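Local coordinates for protein serine protease inhibitor 2 (Anopheles gambiae, PDB 3PZF) that inhibits the clip-domain serine proteases CLIPB9, CLIPB10 and CLIPB4, thereby restraining phenoloxidase activation and melanization in mosquito hemolymph, at residues 89-94 and 129-134; 213-218 and 282-287; 231-236 and 366-371. One frame throughout, in Å; residues are numbered along the deposited sequence.

Contact 1: residues 89-94 and 129-134; sequences YYKQLL and NTHYHA
Lys91 lays its aliphatic chain over the backbone of Thr130 and His131, where two helices of the serpin fold, 83-98 and 122-132, pack together. The closest backbone approach is also here: Lys91 CA lies 3.4 Å from His131 O, a CA-H...O contact. Because that buried carbonyl has no hydrogen-bonding partner in the model, the C-H contact is a weak substitute at most. Followed outward, Lys91 CB is 3.5 Å from the same His131 O. Lys91 CG, anti to the backbone N (chi1 -176°), lies 3.9 Å from His131 O, and CD comes 3.8 Å from Thr130 O and 3.9 Å from His131 ND1. The last two torsions bend the chain, and NZ ends 3.5 Å from Thr130 O while forming a salt bridge with Glu95. The same carboxylate oxygen, Glu95 OE2, also bonds His133 NE2, so it joins both segments. Deeper in, Tyr90 CB meets Tyr132 CE1 at 3.9 Å; Tyr90 OH bonds Val77 O and Tyr132 OH bonds Glu57 OE2. His133, with positive phi, leaves the helix and presents the edge of its imidazole to Leu94. There Leu94 CD1 lies near the ring plane, 3.8 Å from His133 CD2.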
# COMPACT_ATOMS: atom_id res chain seq x y z
N TYR A 89 -18.03 -4.51 3.82
CA TYR A 89 -16.69 -4.85 4.27
C TYR A 89 -15.69 -3.80 3.84
O TYR A 89 -14.98 -3.24 4.68
CB TYR A 89 -16.25 -6.19 3.68
CG TYR A 89 -14.86 -6.63 4.10
CD1 TYR A 89 -14.65 -7.11 5.39
CD2 TYR A 89 -13.80 -6.61 3.23
CE1 TYR A 89 -13.41 -7.53 5.80
CE2 TYR A 89 -12.52 -7.02 3.64
CZ TYR A 89 -12.35 -7.49 4.93
OH TYR A 89 -11.12 -7.91 5.38
N TYR A 90 -15.57 -3.57 2.53
CA TYR A 90 -14.59 -2.61 2.05
C TYR A 90 -14.93 -1.21 2.51
O TYR A 90 -14.04 -0.42 2.81
CB TYR A 90 -14.39 -2.70 0.53
CG TYR A 90 -13.58 -3.91 0.17
CD1 TYR A 90 -12.23 -3.97 0.53
CD2 TYR A 90 -14.15 -5.00 -0.45
CE1 TYR A 90 -11.48 -5.07 0.25
CE2 TYR A 90 -13.38 -6.12 -0.76
CZ TYR A 90 -12.04 -6.14 -0.39
OH TYR A 90 -11.23 -7.21 -0.67
N LYS A 91 -16.21 -0.91 2.64
CA LYS A 91 -16.60 0.41 3.08
C LYS A 91 -16.15 0.63 4.54
O LYS A 91 -15.67 1.70 4.90
CB LYS A 91 -18.12 0.56 2.95
CG LYS A 91 -18.64 1.93 3.29
CD LYS A 91 -20.18 1.99 3.07
CE LYS A 91 -20.82 2.93 4.06
NZ LYS A 91 -20.58 4.35 3.69
N GLN A 92 -16.32 -0.39 5.37
CA GLN A 92 -15.97 -0.28 6.78
C GLN A 92 -14.46 -0.08 6.92
O GLN A 92 -14.01 0.79 7.67
CB GLN A 92 -16.35 -1.55 7.54
CG GLN A 92 -15.74 -1.60 8.94
CD GLN A 92 -16.17 -2.80 9.77
OE1 GLN A 92 -15.83 -2.90 10.96
NE2 GLN A 92 -16.92 -3.72 9.17
N LEU A 93 -13.69 -0.89 6.19
CA LEU A 93 -12.22 -0.78 6.25
C LEU A 93 -11.71 0.57 5.69
O LEU A 93 -10.77 1.13 6.24
CB LEU A 93 -11.56 -1.93 5.47
CG LEU A 93 -11.28 -3.23 6.25
CD1 LEU A 93 -12.55 -3.80 6.90
CD2 LEU A 93 -10.70 -4.26 5.30
N LEU A 94 -12.32 1.07 4.62
CA LEU A 94 -11.92 2.37 4.06
C LEU A 94 -12.18 3.46 5.08
O LEU A 94 -11.37 4.35 5.28
CB LEU A 94 -12.71 2.71 2.79
CG LEU A 94 -12.11 2.17 1.52
CD1 LEU A 94 -13.13 2.26 0.39
CD2 LEU A 94 -10.80 2.95 1.18
N ASN A 129 -18.74 5.75 -5.41
CA ASN A 129 -18.59 6.84 -4.44
C ASN A 129 -18.94 6.40 -3.02
O ASN A 129 -18.22 6.71 -2.08
CB ASN A 129 -19.51 8.03 -4.79
CG ASN A 129 -19.29 8.60 -6.20
OD1 ASN A 129 -18.26 8.36 -6.83
ND2 ASN A 129 -20.26 9.37 -6.68
N THR A 130 -20.06 5.70 -2.87
CA THR A 130 -20.61 5.39 -1.54
C THR A 130 -19.79 4.33 -0.80
O THR A 130 -19.40 4.53 0.35
CB THR A 130 -22.09 4.93 -1.63
OG1 THR A 130 -22.89 6.03 -2.08
CG2 THR A 130 -22.60 4.45 -0.30
N HIS A 131 -19.54 3.20 -1.47
CA HIS A 131 -18.92 2.07 -0.80
C HIS A 131 -17.39 2.03 -0.95
O HIS A 131 -16.71 1.50 -0.09
CB HIS A 131 -19.50 0.75 -1.31
CG HIS A 131 -20.99 0.67 -1.22
ND1 HIS A 131 -21.64 0.27 -0.08
CD2 HIS A 131 -21.95 0.92 -2.14
CE1 HIS A 131 -22.95 0.28 -0.29
NE2 HIS A 131 -23.16 0.67 -1.54
N TYR A 132 -16.86 2.56 -2.05
CA TYR A 132 -15.43 2.38 -2.35
C TYR A 132 -14.70 3.70 -2.39
O TYR A 132 -13.49 3.75 -2.65
CB TYR A 132 -15.27 1.63 -3.68
CG TYR A 132 -15.97 0.28 -3.65
CD1 TYR A 132 -15.44 -0.79 -2.93
CD2 TYR A 132 -17.18 0.08 -4.32
CE1 TYR A 132 -16.08 -2.02 -2.88
CE2 TYR A 132 -17.82 -1.14 -4.29
CZ TYR A 132 -17.27 -2.19 -3.57
OH TYR A 132 -17.92 -3.40 -3.54
N HIS A 133 -15.42 4.78 -2.12
CA HIS A 133 -14.83 6.11 -2.09
C HIS A 133 -13.96 6.35 -3.32
O HIS A 133 -12.84 6.86 -3.24
CB HIS A 133 -14.09 6.29 -0.77
CG HIS A 133 -15.01 6.21 0.40
ND1 HIS A 133 -15.94 7.20 0.68
CD2 HIS A 133 -15.23 5.23 1.31
CE1 HIS A 133 -16.64 6.85 1.74
NE2 HIS A 133 -16.23 5.66 2.14
N ALA A 134 -14.52 5.95 -4.46
CA ALA A 134 -13.92 6.09 -5.78
C ALA A 134 -14.83 6.91 -6.70
O ALA A 134 -16.05 6.96 -6.50
CB ALA A 134 -13.69 4.72 -6.39

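Contact 2: residues 213-218 and 282-287; sequences AQYMEQ and NVTLPK
Gln214 O receives the shortest hydrogen bond between the two segments, from Lys287 N at 2.8 Å and nearly straight at 171°. It belongs to an antiparallel ladder between strands 211-227 and 277-295, in what serpin nomenclature calls sheet C; the short segments run at 157° to each other. Met216 with Leu285 and Gln218 with Val283 are hydrogen-bonded pairs, each closed by two N-H...O bonds. Tyr215 with Pro286 is a non-hydrogen-bonded pair, so the missing N-H of the proline costs the ladder nothing. Where Gln214 N might have closed the Lys287 end, water 1 instead accepts from that N and bridges to Lys287 O.

On one face, Pro286 CB sits over the Tyr215 ring, 4.2 Å from its centroid, a CH-pi contact. Thr284 CG2 approaches Tyr215 CD1 obliquely at 3.5 Å, and Glu217 lies alongside Thr284, pointing the same way. The other face carries Met216, whose CG stands between the backbone N and the carbonyl carbon (chi1 48°), 3.4 Å from Leu285 O. Lys287 NZ forms a salt bridge with Glu343, just before the hinge, consistent with the breach region of other serpins. Water 2 links that NZ to Tyr215 O, and nearer the backbone Met216 SD lies 3.8 Å from Lys287 CG.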
# COMPACT_ATOMS: atom_id res chain seq x y z
N ALA A 213 23.63 6.41 5.25
CA ALA A 213 22.29 6.86 5.54
C ALA A 213 22.28 7.79 6.75
O ALA A 213 23.23 7.80 7.51
CB ALA A 213 21.37 5.66 5.81
N GLN A 214 21.19 8.54 6.94
CA GLN A 214 21.02 9.35 8.14
C GLN A 214 20.13 8.59 9.09
O GLN A 214 19.05 8.19 8.72
CB GLN A 214 20.30 10.66 7.81
CG GLN A 214 21.09 11.56 6.88
CD GLN A 214 20.53 12.96 6.90
OE1 GLN A 214 20.73 13.70 7.87
NE2 GLN A 214 19.80 13.32 5.87
N TYR A 215 20.56 8.42 10.34
CA TYR A 215 19.85 7.52 11.25
C TYR A 215 19.21 8.26 12.42
O TYR A 215 19.58 9.38 12.75
CB TYR A 215 20.81 6.47 11.78
CG TYR A 215 21.21 5.39 10.77
CD1 TYR A 215 20.53 4.17 10.73
CD2 TYR A 215 22.28 5.60 9.88
CE1 TYR A 215 20.90 3.16 9.85
CE2 TYR A 215 22.67 4.61 8.99
CZ TYR A 215 21.99 3.39 8.99
OH TYR A 215 22.37 2.42 8.09
N MET A 216 18.23 7.61 13.04
CA MET A 216 17.63 8.11 14.27
C MET A 216 17.61 6.94 15.25
O MET A 216 17.53 5.80 14.81
CB MET A 216 16.21 8.61 14.03
CG MET A 216 15.36 7.66 13.25
SD MET A 216 13.84 8.53 12.76
CE MET A 216 12.96 7.18 12.04
N GLU A 217 17.76 7.23 16.54
CA GLU A 217 17.96 6.19 17.57
C GLU A 217 17.18 6.56 18.80
O GLU A 217 17.17 7.73 19.19
CB GLU A 217 19.45 6.13 17.96
CG GLU A 217 20.37 5.88 16.79
CD GLU A 217 21.84 5.98 17.17
OE1 GLU A 217 22.25 5.42 18.21
OE2 GLU A 217 22.58 6.65 16.42
N GLN A 218 16.50 5.58 19.41
CA GLN A 218 15.96 5.80 20.75
C GLN A 218 15.91 4.52 21.55
O GLN A 218 16.02 3.43 20.99
CB GLN A 218 14.53 6.35 20.67
CG GLN A 218 13.49 5.33 20.20
CD GLN A 218 12.11 5.95 20.29
OE1 GLN A 218 11.63 6.19 21.38
NE2 GLN A 218 11.53 6.31 19.16
N ASN A 282 16.44 -0.92 22.01
CA ASN A 282 17.16 0.22 21.42
C ASN A 282 17.02 0.13 19.92
O ASN A 282 17.47 -0.85 19.31
CB ASN A 282 18.64 0.23 21.80
CG ASN A 282 19.33 1.50 21.28
OD1 ASN A 282 19.69 1.58 20.12
ND2 ASN A 282 19.48 2.49 22.15
N VAL A 283 16.35 1.13 19.33
CA VAL A 283 15.95 1.11 17.94
C VAL A 283 16.77 2.11 17.17
O VAL A 283 16.82 3.28 17.54
CB VAL A 283 14.47 1.56 17.78
CG1 VAL A 283 14.07 1.69 16.30
CG2 VAL A 283 13.53 0.58 18.52
N THR A 284 17.44 1.62 16.12
CA THR A 284 18.13 2.49 15.15
C THR A 284 17.51 2.24 13.77
O THR A 284 17.47 1.09 13.32
CB THR A 284 19.64 2.14 15.05
OG1 THR A 284 20.26 2.32 16.33
CG2 THR A 284 20.36 3.08 14.02
N LEU A 285 17.03 3.32 13.13
CA LEU A 285 16.37 3.24 11.82
C LEU A 285 16.94 4.32 10.93
O LEU A 285 17.22 5.43 11.40
CB LEU A 285 14.88 3.50 11.92
CG LEU A 285 14.06 2.37 12.57
CD1 LEU A 285 12.65 2.90 12.74
CD2 LEU A 285 14.06 1.15 11.66
N PRO A 286 17.11 3.99 9.64
CA PRO A 286 17.53 5.04 8.71
C PRO A 286 16.32 5.86 8.32
O PRO A 286 15.24 5.28 8.13
CB PRO A 286 18.06 4.26 7.51
CG PRO A 286 17.28 2.96 7.53
CD PRO A 286 17.03 2.66 9.00
N LYS A 287 16.47 7.16 8.20
CA LYS A 287 15.38 7.99 7.72
C LYS A 287 15.25 7.80 6.21
O LYS A 287 16.25 7.52 5.52
CB LYS A 287 15.63 9.46 8.09
CG LYS A 287 15.57 9.68 9.62
CD LYS A 287 15.69 11.13 10.02
CE LYS A 287 17.15 11.58 10.05
NZ LYS A 287 17.32 13.01 10.48
O HOH W 1 18.91 8.14 5.24
O HOH W 2 19.83 12.13 11.72

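Contact 3: residues 231-236 and 366-371; sequences GAQILR and QIFNAN
Phe368 turns one ring face to Leu235, whose CB lies 4.0 Å from the ring centroid and 18° off the normal, a CH-pi contact displaced toward the rim. The Phe368 side chain leaves its strand toward 232-238, with CG anti to the backbone N. On the same face Leu235 CD2 lies 3.9 Å from Phe368 CD2, across the ring from CE1, while Gln233 CB comes in obliquely at 3.7 Å from Phe368 CE1.

Beyond its CB, Gln233 runs past the ring as an extended chain to the backbone. Its NE2 donates to Ile367 O at 2.9 Å (N-H...O 154°), with the acceptor close to the amide plane but the donor tilted from the carbonyl plane. Tyr224 OH also bonds NE2. The other amide atom, OE1, takes a bond from water 3, which in turn accepts from Asn369 N at 2.9 Å. Both ends of the amide therefore reach strand 366-369, one directly and one through water.

The short segments 232-236 and 366-369 run at 94° to each other, as layers of serpin sheets B and C: strand 232-238 runs between 211-227 and 244-251, where Leu250 also touches Phe368, and 366-369 pairs in parallel with 277-295.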
# COMPACT_ATOMS: atom_id res chain seq x y z
N GLY A 231 13.55 -15.81 10.51
CA GLY A 231 14.94 -15.40 10.43
C GLY A 231 15.09 -13.88 10.41
O GLY A 231 15.92 -13.34 9.69
N ALA A 232 14.32 -13.20 11.24
CA ALA A 232 14.28 -11.74 11.20
C ALA A 232 13.76 -11.17 12.50
O ALA A 232 12.93 -11.79 13.17
CB ALA A 232 13.32 -11.28 10.06
N GLN A 233 14.21 -9.96 12.83
CA GLN A 233 13.64 -9.23 13.95
C GLN A 233 12.42 -8.50 13.48
O GLN A 233 12.37 -8.02 12.34
CB GLN A 233 14.65 -8.24 14.51
CG GLN A 233 15.80 -8.91 15.33
CD GLN A 233 16.91 -7.91 15.57
OE1 GLN A 233 17.56 -7.45 14.61
NE2 GLN A 233 17.13 -7.54 16.84
N ILE A 234 11.41 -8.44 14.34
CA ILE A 234 10.24 -7.66 14.00
C ILE A 234 9.98 -6.62 15.08
O ILE A 234 10.06 -6.93 16.26
CB ILE A 234 9.01 -8.58 13.82
CG1 ILE A 234 9.35 -9.68 12.80
CG2 ILE A 234 7.84 -7.77 13.37
CD1 ILE A 234 8.23 -10.68 12.55
N LEU A 235 9.64 -5.41 14.66
CA LEU A 235 9.43 -4.28 15.59
C LEU A 235 8.17 -3.52 15.22
O LEU A 235 7.88 -3.32 14.05
CB LEU A 235 10.64 -3.32 15.50
CG LEU A 235 10.50 -1.98 16.23
CD1 LEU A 235 10.71 -2.14 17.76
CD2 LEU A 235 11.53 -0.96 15.71
N ARG A 236 7.44 -3.05 16.24
CA ARG A 236 6.25 -2.23 16.02
C ARG A 236 6.45 -0.84 16.59
O ARG A 236 6.72 -0.70 17.79
CB ARG A 236 5.05 -2.90 16.75
CG ARG A 236 3.77 -2.03 16.79
CD ARG A 236 2.71 -2.75 17.68
NE ARG A 236 1.47 -1.99 17.86
CZ ARG A 236 1.26 -1.13 18.84
NH1 ARG A 236 2.20 -0.91 19.75
NH2 ARG A 236 0.07 -0.52 18.94
N GLN A 366 17.02 -5.01 24.22
CA GLN A 366 17.23 -5.74 22.98
C GLN A 366 17.67 -4.69 21.96
O GLN A 366 17.28 -3.54 22.08
CB GLN A 366 15.92 -6.38 22.49
CG GLN A 366 15.27 -7.31 23.54
CD GLN A 366 16.27 -8.33 24.05
OE1 GLN A 366 16.71 -8.30 25.21
NE2 GLN A 366 16.66 -9.23 23.16
N ILE A 367 18.46 -5.07 20.97
CA ILE A 367 18.99 -4.09 20.01
C ILE A 367 18.44 -4.37 18.64
O ILE A 367 18.62 -5.47 18.13
CB ILE A 367 20.53 -4.16 19.90
CG1 ILE A 367 21.17 -3.88 21.26
CG2 ILE A 367 21.04 -3.18 18.82
CD1 ILE A 367 20.84 -2.54 21.81
N PHE A 368 17.79 -3.37 18.02
CA PHE A 368 17.24 -3.49 16.68
C PHE A 368 17.95 -2.41 15.87
O PHE A 368 17.69 -1.24 16.04
CB PHE A 368 15.74 -3.18 16.71
CG PHE A 368 15.04 -3.33 15.38
CD1 PHE A 368 14.41 -4.53 15.05
CD2 PHE A 368 14.97 -2.27 14.46
CE1 PHE A 368 13.72 -4.67 13.84
CE2 PHE A 368 14.27 -2.43 13.26
CZ PHE A 368 13.67 -3.63 12.95
N ASN A 369 18.88 -2.81 15.01
CA ASN A 369 19.72 -1.85 14.31
C ASN A 369 19.60 -2.07 12.82
O ASN A 369 20.28 -2.93 12.26
CB ASN A 369 21.19 -1.98 14.76
CG ASN A 369 22.13 -0.98 14.05
OD1 ASN A 369 21.70 -0.08 13.31
ND2 ASN A 369 23.43 -1.17 14.28
N ALA A 370 18.69 -1.32 12.20
CA ALA A 370 18.35 -1.54 10.80
C ALA A 370 19.34 -0.83 9.87
O ALA A 370 19.00 0.16 9.24
CB ALA A 370 16.91 -1.02 10.51
N ASN A 371 20.57 -1.33 9.81
CA ASN A 371 21.56 -0.76 8.88
C ASN A 371 21.78 -1.69 7.67
O ASN A 371 22.85 -1.70 7.06
CB ASN A 371 22.87 -0.49 9.62
CG ASN A 371 23.56 -1.76 10.08
OD1 ASN A 371 22.98 -2.85 10.05
ND2 ASN A 371 24.81 -1.61 10.54
O HOH W 3 19.61 -5.64 14.87

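Contacts 2 and 3 are neighbours, with centres 11 Å apart, and alternate along the chain. Residues 366-369 extend the sheet edge of contact 2: probable hydrogen bonds join Asn282 N to Gln366 O and Asn282 O to Phe368 N, both at 2.8 Å, so the strand 366-369 that packs in contact 3 is paired with the 282-287 segment of contact 2. The reactive bond, inferred at Lys359-Phe360, falls in the unmodelled residues 355-362, shortly before 366-371. The hinge, 344-348, which is required for protease binding, begins directly after Glu343, the partner of Lys287 outside these segments. Contact 1 lies across the chain's centre, its nearest atoms about 24 Å from contact 2 and about 17 Å from contact 3, and touches neither.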